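Local coordinates for protein HI1317 (Haemophilus influenzae, PDB 1JOV) that probably interconverts the alpha and beta anomers of D-glucose 6-phosphate, as a glucose-6-phosphate 1-epimerase with a galactose mutarotase-like beta-sandwich fold, at residues F153-I158 with I204-F209; V224-W229 with Q242-L247; V54-E59 with S234-T239; E162-P167 with P182-I187. All blocks are in the same frame, centred on the assembly; numbering follows the deposited sequence. Where two conformers were deposited one is given.

Interaction 1. Residues F153-I158 with I204-F209; sequences FNIGDI and ILDKSF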
loop_
_atom_site.group_PDB
_atom_site.type_symbol
_atom_site.label_atom_id
_atom_site.label_comp_id
_atom_site.label_asym_id
_atom_site.label_seq_id
_atom_site.Cartn_x
_atom_site.Cartn_y
_atom_site.Cartn_z
ATOM N N PHE A 153 -1.411 2.870 6.499
ATOM C CA PHE A 153 -2.596 3.713 6.765
ATOM C C PHE A 153 -2.234 4.849 7.730
ATOM O O PHE A 153 -1.367 4.694 8.592
ATOM C CB PHE A 153 -3.734 2.917 7.364
ATOM C CG PHE A 153 -4.250 1.903 6.452
ATOM C CD1 PHE A 153 -5.125 2.257 5.455
ATOM C CD2 PHE A 153 -3.824 0.603 6.574
ATOM C CE1 PHE A 153 -5.592 1.260 4.534
ATOM C CE2 PHE A 153 -4.224 -0.332 5.723
ATOM C CZ PHE A 153 -5.178 -0.048 4.702
ATOM N N ASN A 154 -2.766 6.029 7.428
ATOM C CA ASN A 154 -2.504 7.245 8.170
ATOM C C ASN A 154 -3.518 7.290 9.368
ATOM O O ASN A 154 -4.742 7.276 9.150
ATOM C CB ASN A 154 -2.744 8.444 7.223
ATOM C CG ASN A 154 -2.325 9.822 7.817
ATOM O OD1 ASN A 154 -1.332 9.947 8.530
ATOM N ND2 ASN A 154 -3.071 10.860 7.439
ATOM N N ILE A 155 -2.999 7.474 10.579
ATOM C CA ILE A 155 -3.897 7.495 11.740
ATOM C C ILE A 155 -3.498 8.615 12.706
ATOM O O ILE A 155 -2.335 9.060 12.674
ATOM C CB ILE A 155 -3.807 6.144 12.462
ATOM C CG1 ILE A 155 -2.358 5.811 12.736
ATOM C CG2 ILE A 155 -4.500 5.016 11.691
ATOM C CD1 ILE A 155 -2.104 4.916 13.804
ATOM N N GLY A 156 -4.420 9.031 13.582
ATOM C CA GLY A 156 -4.115 10.112 14.538
ATOM C C GLY A 156 -3.112 9.793 15.628
ATOM O O GLY A 156 -2.181 10.586 15.899
ATOM N N ASP A 157 -3.215 8.572 16.178
ATOM C CA ASP A 157 -2.299 8.143 17.240
ATOM C C ASP A 157 -2.366 6.651 17.346
ATOM O O ASP A 157 -3.472 6.100 17.506
ATOM C CB ASP A 157 -2.723 8.727 18.599
ATOM C CG ASP A 157 -1.546 8.809 19.619
ATOM O OD1 ASP A 157 -0.531 8.071 19.491
ATOM O OD2 ASP A 157 -1.535 9.603 20.586
ATOM N N ILE A 158 -1.202 5.995 17.217
ATOM C CA ILE A 158 -1.168 4.540 17.329
ATOM C C ILE A 158 -1.817 4.068 18.650
ATOM O O ILE A 158 -2.356 2.990 18.668
ATOM C CB ILE A 158 0.250 3.959 17.187
ATOM C CG1 ILE A 158 0.170 2.438 17.051
ATOM C CG2 ILE A 158 1.132 4.375 18.366
ATOM C CD1 ILE A 158 -0.765 1.959 15.942
ATOM N N ILE A 204 -10.038 -0.595 10.423
ATOM C CA ILE A 204 -9.168 0.012 11.367
ATOM C C ILE A 204 -9.897 1.177 11.973
ATOM O O ILE A 204 -10.223 2.145 11.307
ATOM C CB ILE A 204 -7.958 0.551 10.610
ATOM C CG1 ILE A 204 -7.067 -0.587 10.102
ATOM C CG2 ILE A 204 -7.219 1.477 11.504
ATOM C CD1 ILE A 204 -5.798 -0.054 9.195
ATOM N N LEU A 205 -10.188 1.028 13.245
ATOM C CA LEU A 205 -10.886 2.039 13.984
ATOM C C LEU A 205 -9.904 3.036 14.538
ATOM O O LEU A 205 -8.974 2.660 15.263
ATOM C CB LEU A 205 -11.700 1.401 15.102
ATOM C CG LEU A 205 -12.569 2.312 15.961
ATOM C CD1 LEU A 205 -13.338 3.283 15.086
ATOM C CD2 LEU A 205 -13.527 1.483 16.804
ATOM N N ASP A 206 -10.112 4.298 14.196
ATOM C CA ASP A 206 -9.267 5.386 14.651
ATOM C C ASP A 206 -10.135 6.419 15.423
ATOM O O ASP A 206 -11.069 7.052 14.845
ATOM C CB ASP A 206 -8.508 6.021 13.463
ATOM C CG ASP A 206 -7.515 7.061 13.876
ATOM O OD1 ASP A 206 -7.466 7.436 15.065
ATOM O OD2 ASP A 206 -6.698 7.570 13.060
ATOM N N LYS A 207 -9.843 6.523 16.723
ATOM C CA LYS A 207 -10.594 7.347 17.675
ATOM C C LYS A 207 -9.758 8.634 17.896
ATOM O O LYS A 207 -10.134 9.512 18.669
ATOM C CB LYS A 207 -10.728 6.604 18.999
ATOM C CG LYS A 207 -11.821 5.542 19.017
ATOM C CD LYS A 207 -11.704 4.677 20.252
ATOM C CE LYS A 207 -10.436 3.830 20.190
ATOM N NZ LYS A 207 -9.998 3.234 21.493
ATOM N N SER A 208 -8.592 8.729 17.269
ATOM C CA SER A 208 -7.888 10.008 17.267
ATOM C C SER A 208 -8.389 10.905 16.096
ATOM O O SER A 208 -8.805 12.047 16.295
ATOM C CB SER A 208 -6.372 9.817 17.265
ATOM O OG SER A 208 -5.678 11.048 17.216
ATOM N N PHE A 209 -8.383 10.400 14.857
ATOM C CA PHE A 209 -8.945 11.171 13.759
ATOM C C PHE A 209 -10.465 10.946 13.709
ATOM O O PHE A 209 -11.192 11.522 12.888
ATOM C CB PHE A 209 -8.391 10.641 12.413
ATOM C CG PHE A 209 -7.015 11.146 12.060
ATOM C CD1 PHE A 209 -6.500 12.252 12.673
ATOM C CD2 PHE A 209 -6.272 10.539 11.041
ATOM C CE1 PHE A 209 -5.263 12.725 12.377
ATOM C CE2 PHE A 209 -5.006 11.027 10.719
ATOM C CZ PHE A 209 -4.494 12.117 11.351
HETATM O O HOH W 1 -7.224 6.920 10.453
#

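Interaction 2. Residues V224-W229 with Q242-L247; sequences VLWNPW and QKMLCL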
loop_
_atom_site.group_PDB
_atom_site.type_symbol
_atom_site.label_atom_id
_atom_site.label_comp_id
_atom_site.label_asym_id
_atom_site.label_seq_id
_atom_site.Cartn_x
_atom_site.Cartn_y
_atom_site.Cartn_z
ATOM N N VAL A 224 -0.870 -9.130 6.856
ATOM C CA VAL A 224 0.249 -8.833 7.726
ATOM C C VAL A 224 -0.053 -7.532 8.521
ATOM O O VAL A 224 -0.396 -6.470 7.949
ATOM C CB VAL A 224 1.539 -8.678 6.876
ATOM C CG1 VAL A 224 2.768 -8.298 7.715
ATOM C CG2 VAL A 224 1.877 -9.962 6.086
ATOM N N LEU A 225 0.024 -7.589 9.843
ATOM C CA LEU A 225 -0.274 -6.393 10.626
ATOM C C LEU A 225 1.057 -5.976 11.163
ATOM O O LEU A 225 1.743 -6.805 11.765
ATOM C CB LEU A 225 -1.217 -6.742 11.763
ATOM C CG LEU A 225 -1.650 -5.576 12.656
ATOM C CD1 LEU A 225 -2.482 -4.556 11.905
ATOM C CD2 LEU A 225 -2.479 -6.200 13.824
ATOM N N TRP A 226 1.455 -4.703 10.933
ATOM C CA TRP A 226 2.819 -4.265 11.286
ATOM C C TRP A 226 2.935 -2.803 11.753
ATOM O O TRP A 226 2.420 -1.915 11.120
ATOM C CB TRP A 226 3.762 -4.356 10.111
ATOM C CG TRP A 226 5.150 -3.859 10.365
ATOM C CD1 TRP A 226 6.052 -4.311 11.318
ATOM C CD2 TRP A 226 5.781 -2.718 9.744
ATOM N NE1 TRP A 226 7.212 -3.584 11.255
ATOM C CE2 TRP A 226 7.083 -2.615 10.276
ATOM C CE3 TRP A 226 5.404 -1.833 8.701
ATOM C CZ2 TRP A 226 7.958 -1.616 9.887
ATOM C CZ3 TRP A 226 6.286 -0.830 8.309
ATOM C CH2 TRP A 226 7.559 -0.743 8.862
ATOM N N ASN A 227 3.662 -2.575 12.867
ATOM C CA ASN A 227 3.986 -1.232 13.407
ATOM C C ASN A 227 5.334 -1.410 14.088
ATOM O O ASN A 227 5.476 -2.282 14.934
ATOM C CB ASN A 227 2.879 -0.684 14.342
ATOM C CG ASN A 227 3.171 0.777 14.805
ATOM O OD1 ASN A 227 4.174 1.009 15.518
ATOM N ND2 ASN A 227 2.394 1.753 14.307
ATOM N N PRO A 228 6.346 -0.698 13.642
ATOM C CA PRO A 228 7.706 -0.927 14.106
ATOM C C PRO A 228 7.896 -0.407 15.559
ATOM O O PRO A 228 8.902 -0.724 16.213
ATOM C CB PRO A 228 8.549 -0.083 13.137
ATOM C CG PRO A 228 7.641 1.019 12.699
ATOM C CD PRO A 228 6.282 0.417 12.688
ATOM N N TRP A 229 6.982 0.425 15.989
ATOM C CA TRP A 229 6.967 0.938 17.356
ATOM C C TRP A 229 8.326 1.630 17.613
ATOM O O TRP A 229 8.632 2.646 16.986
ATOM C CB TRP A 229 6.582 -0.195 18.340
ATOM C CG TRP A 229 6.244 0.274 19.728
ATOM C CD1 TRP A 229 7.104 0.309 20.791
ATOM C CD2 TRP A 229 4.986 0.777 20.204
ATOM N NE1 TRP A 229 6.474 0.808 21.904
ATOM C CE2 TRP A 229 5.162 1.067 21.584
ATOM C CE3 TRP A 229 3.717 0.995 19.616
ATOM C CZ2 TRP A 229 4.185 1.629 22.347
ATOM C CZ3 TRP A 229 2.704 1.508 20.418
ATOM C CH2 TRP A 229 2.962 1.829 21.769
ATOM N N GLN A 242 3.909 6.582 15.300
ATOM C CA GLN A 242 2.712 6.985 16.004
ATOM C C GLN A 242 1.579 7.331 15.099
ATOM O O GLN A 242 0.419 7.361 15.534
ATOM C CB GLN A 242 3.019 8.250 16.845
ATOM C CG GLN A 242 4.077 8.028 17.870
ATOM C CD GLN A 242 4.152 9.174 18.855
ATOM O OE1 GLN A 242 3.761 9.025 20.009
ATOM N NE2 GLN A 242 4.679 10.316 18.409
ATOM N N LYS A 243 1.886 7.567 13.814
ATOM C CA LYS A 243 0.854 8.071 12.913
ATOM C C LYS A 243 0.567 7.090 11.781
ATOM O O LYS A 243 -0.144 7.442 10.823
ATOM C CB LYS A 243 1.264 9.449 12.327
ATOM C CG LYS A 243 1.475 10.565 13.374
ATOM C CD LYS A 243 0.223 11.260 13.840
ATOM C CE LYS A 243 0.622 12.510 14.631
ATOM N NZ LYS A 243 1.728 12.271 15.638
ATOM N N MET A 244 1.023 5.855 11.926
ATOM C CA MET A 244 0.864 4.868 10.832
ATOM C C MET A 244 0.557 3.482 11.407
ATOM O O MET A 244 0.761 3.182 12.593
ATOM C CB MET A 244 2.117 4.794 9.989
ATOM C CG MET A 244 3.352 4.471 10.755
ATOM S SD MET A 244 3.611 2.765 11.110
ATOM C CE MET A 244 4.409 2.420 9.642
ATOM N N LEU A 245 -0.038 2.667 10.557
ATOM C CA LEU A 245 -0.206 1.263 10.826
ATOM C C LEU A 245 -0.329 0.565 9.459
ATOM O O LEU A 245 -1.132 0.976 8.610
ATOM C CB LEU A 245 -1.442 1.012 11.642
ATOM C CG LEU A 245 -1.811 -0.426 11.979
ATOM C CD1 LEU A 245 -0.592 -1.034 12.687
ATOM C CD2 LEU A 245 -3.067 -0.475 12.871
ATOM N N CYS A 246 0.424 -0.506 9.314
ATOM C CA CYS A 246 0.274 -1.341 8.096
ATOM C C CYS A 246 -0.640 -2.547 8.290
ATOM O O CYS A 246 -0.452 -3.336 9.220
ATOM C CB CYS A 246 1.638 -1.813 7.657
ATOM S SG CYS A 246 2.658 -0.485 6.951
ATOM N N LEU A 247 -1.611 -2.697 7.379
ATOM C CA LEU A 247 -2.515 -3.852 7.305
ATOM C C LEU A 247 -2.364 -4.290 5.828
ATOM O O LEU A 247 -3.030 -3.738 4.944
ATOM C CB LEU A 247 -3.950 -3.551 7.705
ATOM C CG LEU A 247 -4.632 -4.820 8.212
ATOM C CD1 LEU A 247 -5.932 -4.499 8.930
ATOM C CD2 LEU A 247 -4.896 -5.795 7.068
#

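Interaction 3. Residues V54-E59 with S234-T239; sequences VLWLSE and SGMSET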
loop_
_atom_site.group_PDB
_atom_site.type_symbol
_atom_site.label_atom_id
_atom_site.label_comp_id
_atom_site.label_asym_id
_atom_site.label_seq_id
_atom_site.Cartn_x
_atom_site.Cartn_y
_atom_site.Cartn_z
ATOM N N VAL A 54 -5.833 9.336 3.663
ATOM C CA VAL A 54 -6.022 7.953 4.099
ATOM C C VAL A 54 -4.713 7.209 4.250
ATOM O O VAL A 54 -4.605 6.265 5.095
ATOM C CB VAL A 54 -6.967 7.180 3.165
ATOM C CG1 VAL A 54 -7.027 5.739 3.553
ATOM C CG2 VAL A 54 -8.361 7.778 3.258
ATOM N N LEU A 55 -3.694 7.580 3.437
ATOM C CA LEU A 55 -2.439 6.865 3.485
ATOM C C LEU A 55 -1.323 7.668 4.186
ATOM O O LEU A 55 -1.325 8.928 4.157
ATOM C CB LEU A 55 -1.993 6.594 2.059
ATOM C CG LEU A 55 -2.967 5.680 1.309
ATOM C CD1 LEU A 55 -2.488 5.581 -0.112
ATOM C CD2 LEU A 55 -2.995 4.280 1.905
ATOM N N TRP A 56 -0.391 6.968 4.753
ATOM C CA TRP A 56 0.718 7.666 5.366
ATOM C C TRP A 56 1.953 7.608 4.510
ATOM O O TRP A 56 2.283 6.562 3.865
ATOM C CB TRP A 56 0.981 7.004 6.741
ATOM C CG TRP A 56 2.185 7.482 7.496
ATOM C CD1 TRP A 56 2.170 8.466 8.523
ATOM C CD2 TRP A 56 3.490 6.931 7.499
ATOM N NE1 TRP A 56 3.432 8.625 9.024
ATOM C CE2 TRP A 56 4.264 7.691 8.443
ATOM C CE3 TRP A 56 4.132 5.963 6.746
ATOM C CZ2 TRP A 56 5.613 7.453 8.648
ATOM C CZ3 TRP A 56 5.494 5.734 6.915
ATOM C CH2 TRP A 56 6.217 6.452 7.909
ATOM N N LEU A 57 2.676 8.721 4.503
ATOM C CA LEU A 57 3.929 8.839 3.746
ATOM C C LEU A 57 4.940 9.440 4.727
ATOM O O LEU A 57 4.606 10.448 5.365
ATOM C CB LEU A 57 3.825 9.780 2.560
ATOM C CG LEU A 57 5.084 10.045 1.778
ATOM C CD1 LEU A 57 5.608 8.708 1.142
ATOM C CD2 LEU A 57 4.718 11.031 0.652
ATOM N N SER A 58 6.119 8.830 4.836
ATOM C CA SER A 58 7.160 9.341 5.779
ATOM C C SER A 58 7.493 10.798 5.529
ATOM O O SER A 58 7.661 11.240 4.377
ATOM C CB SER A 58 8.446 8.569 5.603
ATOM O OG SER A 58 9.462 9.206 6.370
ATOM N N GLU A 59 7.503 11.560 6.635
ATOM C CA GLU A 59 7.788 12.988 6.545
ATOM C C GLU A 59 9.249 13.244 6.179
ATOM O O GLU A 59 9.624 14.354 5.772
ATOM C CB GLU A 59 7.303 13.775 7.781
ATOM C CG GLU A 59 8.168 13.608 9.017
ATOM C CD GLU A 59 7.891 12.357 9.830
ATOM O OE1 GLU A 59 7.204 11.419 9.348
ATOM O OE2 GLU A 59 8.399 12.289 10.974
ATOM N N SER A 234 14.572 2.416 8.601
ATOM C CA SER A 234 15.143 3.280 7.548
ATOM C C SER A 234 14.016 4.045 6.868
ATOM O O SER A 234 12.917 3.509 6.665
ATOM C CB SER A 234 15.941 2.482 6.518
ATOM O OG SER A 234 15.092 1.624 5.778
ATOM N N GLY A 235 14.281 5.312 6.594
ATOM C CA GLY A 235 13.293 6.229 6.068
ATOM C C GLY A 235 12.150 6.675 6.985
ATOM O O GLY A 235 11.300 7.413 6.477
ATOM N N MET A 236 12.166 6.329 8.293
ATOM C CA MET A 236 11.167 6.721 9.282
ATOM C C MET A 236 11.872 7.544 10.316
ATOM O O MET A 236 13.037 7.247 10.661
ATOM C CB MET A 236 10.508 5.564 9.945
ATOM C CG MET A 236 9.619 4.716 9.031
ATOM S SD MET A 236 8.702 3.497 9.755
ATOM C CE MET A 236 7.455 4.193 10.720
ATOM N N SER A 237 11.188 8.603 10.698
ATOM C CA SER A 237 11.656 9.492 11.786
ATOM C C SER A 237 11.496 8.710 13.035
ATOM O O SER A 237 10.951 7.608 13.062
ATOM C CB SER A 237 10.740 10.697 11.848
ATOM O OG SER A 237 9.638 10.326 12.627
ATOM N N GLU A 238 11.938 9.268 14.177
ATOM C CA GLU A 238 11.833 8.508 15.415
ATOM C C GLU A 238 10.437 8.518 15.982
ATOM O O GLU A 238 10.060 7.690 16.832
ATOM C CB GLU A 238 12.770 9.171 16.423
ATOM C CG GLU A 238 13.414 8.227 17.412
ATOM C CD GLU A 238 14.363 8.987 18.299
ATOM O OE1 GLU A 238 13.881 9.520 19.325
ATOM O OE2 GLU A 238 15.560 9.084 17.939
ATOM N N THR A 239 9.592 9.354 15.406
ATOM C CA THR A 239 8.203 9.574 15.817
ATOM C C THR A 239 7.151 9.046 14.794
ATOM O O THR A 239 5.953 9.077 15.073
ATOM C CB THR A 239 8.025 11.086 16.017
ATOM O OG1 THR A 239 6.666 11.359 16.406
ATOM C CG2 THR A 239 8.352 11.820 14.718
HETATM O O HOH W 2 8.580 9.054 9.565
#

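Interaction 4. Residues E162-P167 with P182-I187; sequences EVQGLP and PSPRHI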
loop_
_atom_site.group_PDB
_atom_site.type_symbol
_atom_site.label_atom_id
_atom_site.label_comp_id
_atom_site.label_asym_id
_atom_site.label_seq_id
_atom_site.Cartn_x
_atom_site.Cartn_y
_atom_site.Cartn_z
ATOM N N GLU A 162 -8.079 0.634 16.929
ATOM C CA GLU A 162 -8.354 -0.789 17.103
ATOM C C GLU A 162 -8.492 -1.359 15.730
ATOM O O GLU A 162 -9.073 -0.745 14.840
ATOM C CB GLU A 162 -9.615 -1.136 17.914
ATOM C CG GLU A 162 -9.783 -0.398 19.234
ATOM C CD GLU A 162 -11.193 -0.578 19.804
ATOM O OE1 GLU A 162 -11.815 -1.657 19.608
ATOM O OE2 GLU A 162 -11.726 0.361 20.433
ATOM N N VAL A 163 -8.030 -2.598 15.636
ATOM C CA VAL A 163 -8.054 -3.367 14.426
ATOM C C VAL A 163 -9.144 -4.425 14.612
ATOM O O VAL A 163 -9.026 -5.298 15.465
ATOM C CB VAL A 163 -6.719 -4.018 14.188
ATOM C CG1 VAL A 163 -6.765 -4.560 12.792
ATOM C CG2 VAL A 163 -5.546 -2.961 14.212
ATOM N N GLN A 164 -10.201 -4.286 13.849
ATOM C CA GLN A 164 -11.337 -5.184 13.895
ATOM C C GLN A 164 -11.355 -6.227 12.792
ATOM O O GLN A 164 -10.983 -5.935 11.644
ATOM C CB GLN A 164 -12.619 -4.380 13.762
ATOM C CG GLN A 164 -12.691 -3.088 14.586
ATOM C CD GLN A 164 -13.988 -2.312 14.369
ATOM O OE1 GLN A 164 -14.542 -1.732 15.319
ATOM N NE2 GLN A 164 -14.468 -2.278 13.127
ATOM N N GLY A 165 -11.807 -7.441 13.126
ATOM C CA GLY A 165 -11.992 -8.447 12.095
ATOM C C GLY A 165 -10.886 -9.435 11.803
ATOM O O GLY A 165 -11.084 -10.331 10.992
ATOM N N LEU A 166 -9.741 -9.340 12.476
ATOM C CA LEU A 166 -8.721 -10.362 12.275
ATOM C C LEU A 166 -8.919 -11.584 13.212
ATOM O O LEU A 166 -9.651 -11.504 14.192
ATOM C CB LEU A 166 -7.323 -9.720 12.419
ATOM C CG LEU A 166 -6.898 -8.768 11.270
ATOM C CD1 LEU A 166 -5.607 -8.036 11.631
ATOM C CD2 LEU A 166 -6.733 -9.549 9.969
ATOM N N PRO A 167 -8.268 -12.698 12.914
ATOM C CA PRO A 167 -8.457 -13.966 13.649
ATOM C C PRO A 167 -7.963 -13.731 15.093
ATOM O O PRO A 167 -7.390 -12.661 15.381
ATOM C CB PRO A 167 -7.425 -14.856 12.973
ATOM C CG PRO A 167 -7.563 -14.510 11.511
ATOM C CD PRO A 167 -7.866 -13.008 11.464
ATOM N N PRO A 182 -6.205 -11.077 20.699
ATOM C CA PRO A 182 -7.470 -10.362 20.881
ATOM C C PRO A 182 -8.097 -9.816 19.600
ATOM O O PRO A 182 -7.397 -9.396 18.650
ATOM C CB PRO A 182 -7.031 -9.182 21.759
ATOM C CG PRO A 182 -5.853 -9.681 22.441
ATOM C CD PRO A 182 -5.101 -10.375 21.365
ATOM N N SER A 183 -9.411 -9.780 19.554
ATOM C CA SER A 183 -10.041 -9.141 18.423
ATOM C C SER A 183 -11.282 -8.443 18.939
ATOM O O SER A 183 -12.218 -9.103 19.354
ATOM C CB SER A 183 -10.352 -10.141 17.306
ATOM O OG SER A 183 -11.162 -9.535 16.316
ATOM N N PRO A 184 -11.320 -7.116 18.873
ATOM C CA PRO A 184 -10.298 -6.281 18.217
ATOM C C PRO A 184 -8.923 -6.340 18.826
ATOM O O PRO A 184 -8.682 -6.926 19.932
ATOM C CB PRO A 184 -10.905 -4.874 18.319
ATOM C CG PRO A 184 -12.380 -5.113 18.496
ATOM C CD PRO A 184 -12.402 -6.290 19.429
ATOM N N ARG A 185 -7.962 -5.789 18.070
ATOM C CA ARG A 185 -6.587 -5.768 18.533
ATOM C C ARG A 185 -6.217 -4.327 18.598
ATOM O O ARG A 185 -6.678 -3.547 17.774
ATOM C CB ARG A 185 -5.627 -6.445 17.526
ATOM C CG ARG A 185 -4.197 -6.474 18.006
ATOM C CD ARG A 185 -3.626 -7.901 18.103
ATOM N NE ARG A 185 -2.242 -7.943 18.538
ATOM C CZ ARG A 185 -1.285 -8.563 17.879
ATOM N NH1 ARG A 185 -1.549 -9.155 16.696
ATOM N NH2 ARG A 185 -0.069 -8.585 18.390
ATOM N N HIS A 186 -5.372 -3.995 19.569
ATOM C CA HIS A 186 -4.869 -2.652 19.727
ATOM C C HIS A 186 -3.380 -2.855 19.657
ATOM O O HIS A 186 -2.914 -3.987 19.768
ATOM C CB HIS A 186 -5.337 -2.037 21.051
ATOM C CG HIS A 186 -4.569 -2.497 22.251
ATOM N ND1 HIS A 186 -4.010 -1.619 23.156
ATOM C CD2 HIS A 186 -4.289 -3.738 22.710
ATOM C CE1 HIS A 186 -3.409 -2.302 24.114
ATOM N NE2 HIS A 186 -3.561 -3.591 23.866
ATOM N N ILE A 187 -2.649 -1.774 19.430
ATOM C CA ILE A 187 -1.200 -1.809 19.260
ATOM C C ILE A 187 -0.530 -1.005 20.351
ATOM O O ILE A 187 -0.660 0.215 20.417
ATOM C CB ILE A 187 -0.897 -1.173 17.858
ATOM C CG1 ILE A 187 -1.846 -1.723 16.783
ATOM C CG2 ILE A 187 0.552 -1.306 17.478
ATOM C CD1 ILE A 187 -1.415 -3.058 16.234
HETATM O O HOH W 3 -8.928 -8.033 14.973
HETATM O O HOH W 4 -12.791 -7.749 15.704
HETATM O O HOH W 5 -6.509 -9.803 16.010
#

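Interaction 1. Residues F153-I158 with I204-F209
D206 and G156 join the turns that follow strands 145-154 and 201-206, which belong to different sheets of the galactose mutarotase-like sandwich. The polar part centres on the D206 carboxylate. A chi1 of -174° sets CG anti to the backbone N, on the side of the G156 turn; D206 OD2 accepts from G156 N at 2.8 Å with its syn lone pair. D206 OD1 accepts from S208 N at 2.8 Å, an Asx turn, and from F209 N at 3.1 Å, which extends it to an Asx motif, the latter donor lying above the carboxylate plane. A water donates to both OD2 and N154 O, so both oxygens are well supplied with donors, consistent with an ionised aspartate. N154 O also binds R211. The apolar part begins where the I204 side chain crosses F153 obliquely, CD1 lying 3.3 Å from F153 CD2. F209 covers the turn with a ring face, and its rim meets N154 ND2, which is bonded to D53 O. Glycine suits position 156 because a beta carbon there would collide with S208 OG. Its bare CA instead makes a CH-pi contact, G156 CA lying 3.6 Å from the F209 ring centroid, 12° off the ring normal.

Interaction 2. Residues V224-W229 with Q242-L247
W226 and C246 face each other as an antiparallel hydrogen-bonded pair, W226 N to C246 O at 2.9 Å and C246 N to W226 O at 3.0 Å, with both side chains on one face of the sheet. The indole presents its edge to the cysteine: C246 SG is 3.5 Å from W226 CE3, near the ring plane, a sulfur-aromatic contact in which the small thiol fits beside the broad ring. P228 CD sits over one face of the same indole, offset toward the rim. M244 completes the group. Its chain bends at chi2 and chi3 (81° and 87°) and carries CE obliquely to the ring, 4.0 Å from W226 CZ3, while the P228 and M244 side chains meet tip to tip, M244 SD 3.9 Å from P228 CD. The unbranched, flexible methionine chain can curl in this way. N227 ND2 comes up beside the M244 sulfur. N227 ND2 also lies 2.8 Å from M244 O and is hydrogen-bonded to Y241 O, and N227 OD1 accepts W229 N in an Asx turn that ends the strand. On the other face L225 and L247 form a non-hydrogen-bonded pair; L245 CD1 packs 4.1 Å from L225 CD1 and also lies against the W226 carbonyl. C246 touches H150 and V224 lies beside E248, both predicted to be catalytic, so this strand pair, in the middle of the seven-stranded sheet, probably forms part of the active-site floor of the mutarotase-like fold.

Interaction 3. Residues V54-E59 with S234-T239
M236 reaches across to W56, and its side chain can be followed from the backbone outward. CB itself has no close partner in residues 54-59; CG, anti to the carbonyl carbon (chi1 -67°), is the first atom to reach the indole, M236 CG lying 4.0 Å from W56 CH2. SD stands obliquely to the indole, 5.4 Å from the centroid of its six-membered ring, a Met-aromatic contact. The chain then bends at chi3, bringing CE to 3.8 Å from W56 CH2, where it also packs on M244 and P228. A long thioether suits this place, being apolar and polarisable yet slim enough to bend between an indole and other apolar groups. The two segments are irregular loops of the mutarotase-like fold. Residues 54-59 follow strand 41-47, the last strand of the five-stranded sheet, and residues 234-239 lie between strands 222-227 and 244-251 of the seven-stranded sheet. The polar contacts flank this apolar pair. S58 OG donates to G235 O at 2.6 Å, in the carbonyl plane with a C=O...donor angle of 158°, and also pairs with V60 N, so this small hydroxyl serves both loops. G235 has positive phi, a conformation glycine adopts easily. E59 bends at chi2, turning its carboxylate toward S237. A water donates to E59 OE1 at 2.7 Å and accepts from S237 N at 2.9 Å, while a weak, less certain bond may run from S237 OG to E59 OE2. A bound Tris molecule, probably from the crystallisation liquor, lies close to G235.

Interaction 4. Residues E162-P167 with P182-I187
E162 CG stands anti to its own carbonyl carbon (chi1 -48°) and S183 OG anti to its backbone N (chi1 170°), which set E162 beside P184 and direct S183 OG toward the turn at G165 and L166. In one of two deposited conformers, the extended glutamate and the proline ring lie side by side, E162 OE1 3.6 Å from P184 CB. A single antiparallel bridge pairs V163 with R185: V163 N donates to R185 O at 2.7 Å and R185 N to V163 O at 2.9 Å. It covers the edge strand 161-164 of the eight-stranded sheet with the loop before strand 191-196. The peptide before P184 is cis, a form proline tolerates, and it kinks the chain between S183 and the bridge. G165 has positive phi, where a beta carbon would be jammed against the preceding carbonyl oxygen. The rest is largely bridged by water. One water links V163 O, L166 N and S183 OG, and another lies 2.8 Å from G165 N and also meets S183 OG. R185 NH1 is held by Y195 OH, away from this contact. The chemistry implies an adhesion that rests on main-chain amides and carbonyls, with solvent filling in where the bridge stops.

Interaction 2 is the most buried contact, a strand pair in the middle of the seven-stranded sheet, rich in leucine, sulfur and indole contacts. Interaction 1 shares that sheet, strand 145-154 running next to strand 244-251, but works at strand ends through a carboxylate. Interaction 4, farthest from the chain centre, touches interaction 1 through neighbouring strands 161-164 and 201-206 of the eight-stranded sheet and is wetter. Interaction 3 joins two loops: W56 and M236 rest on M244 of interaction 2, while E59, exposed, and S237 meet nearer the surface. Interactions 3 and 4 do not touch. The buried strand pair joins main-chain bonds to apolar packing, whereas the outer contacts add water and polar side chains.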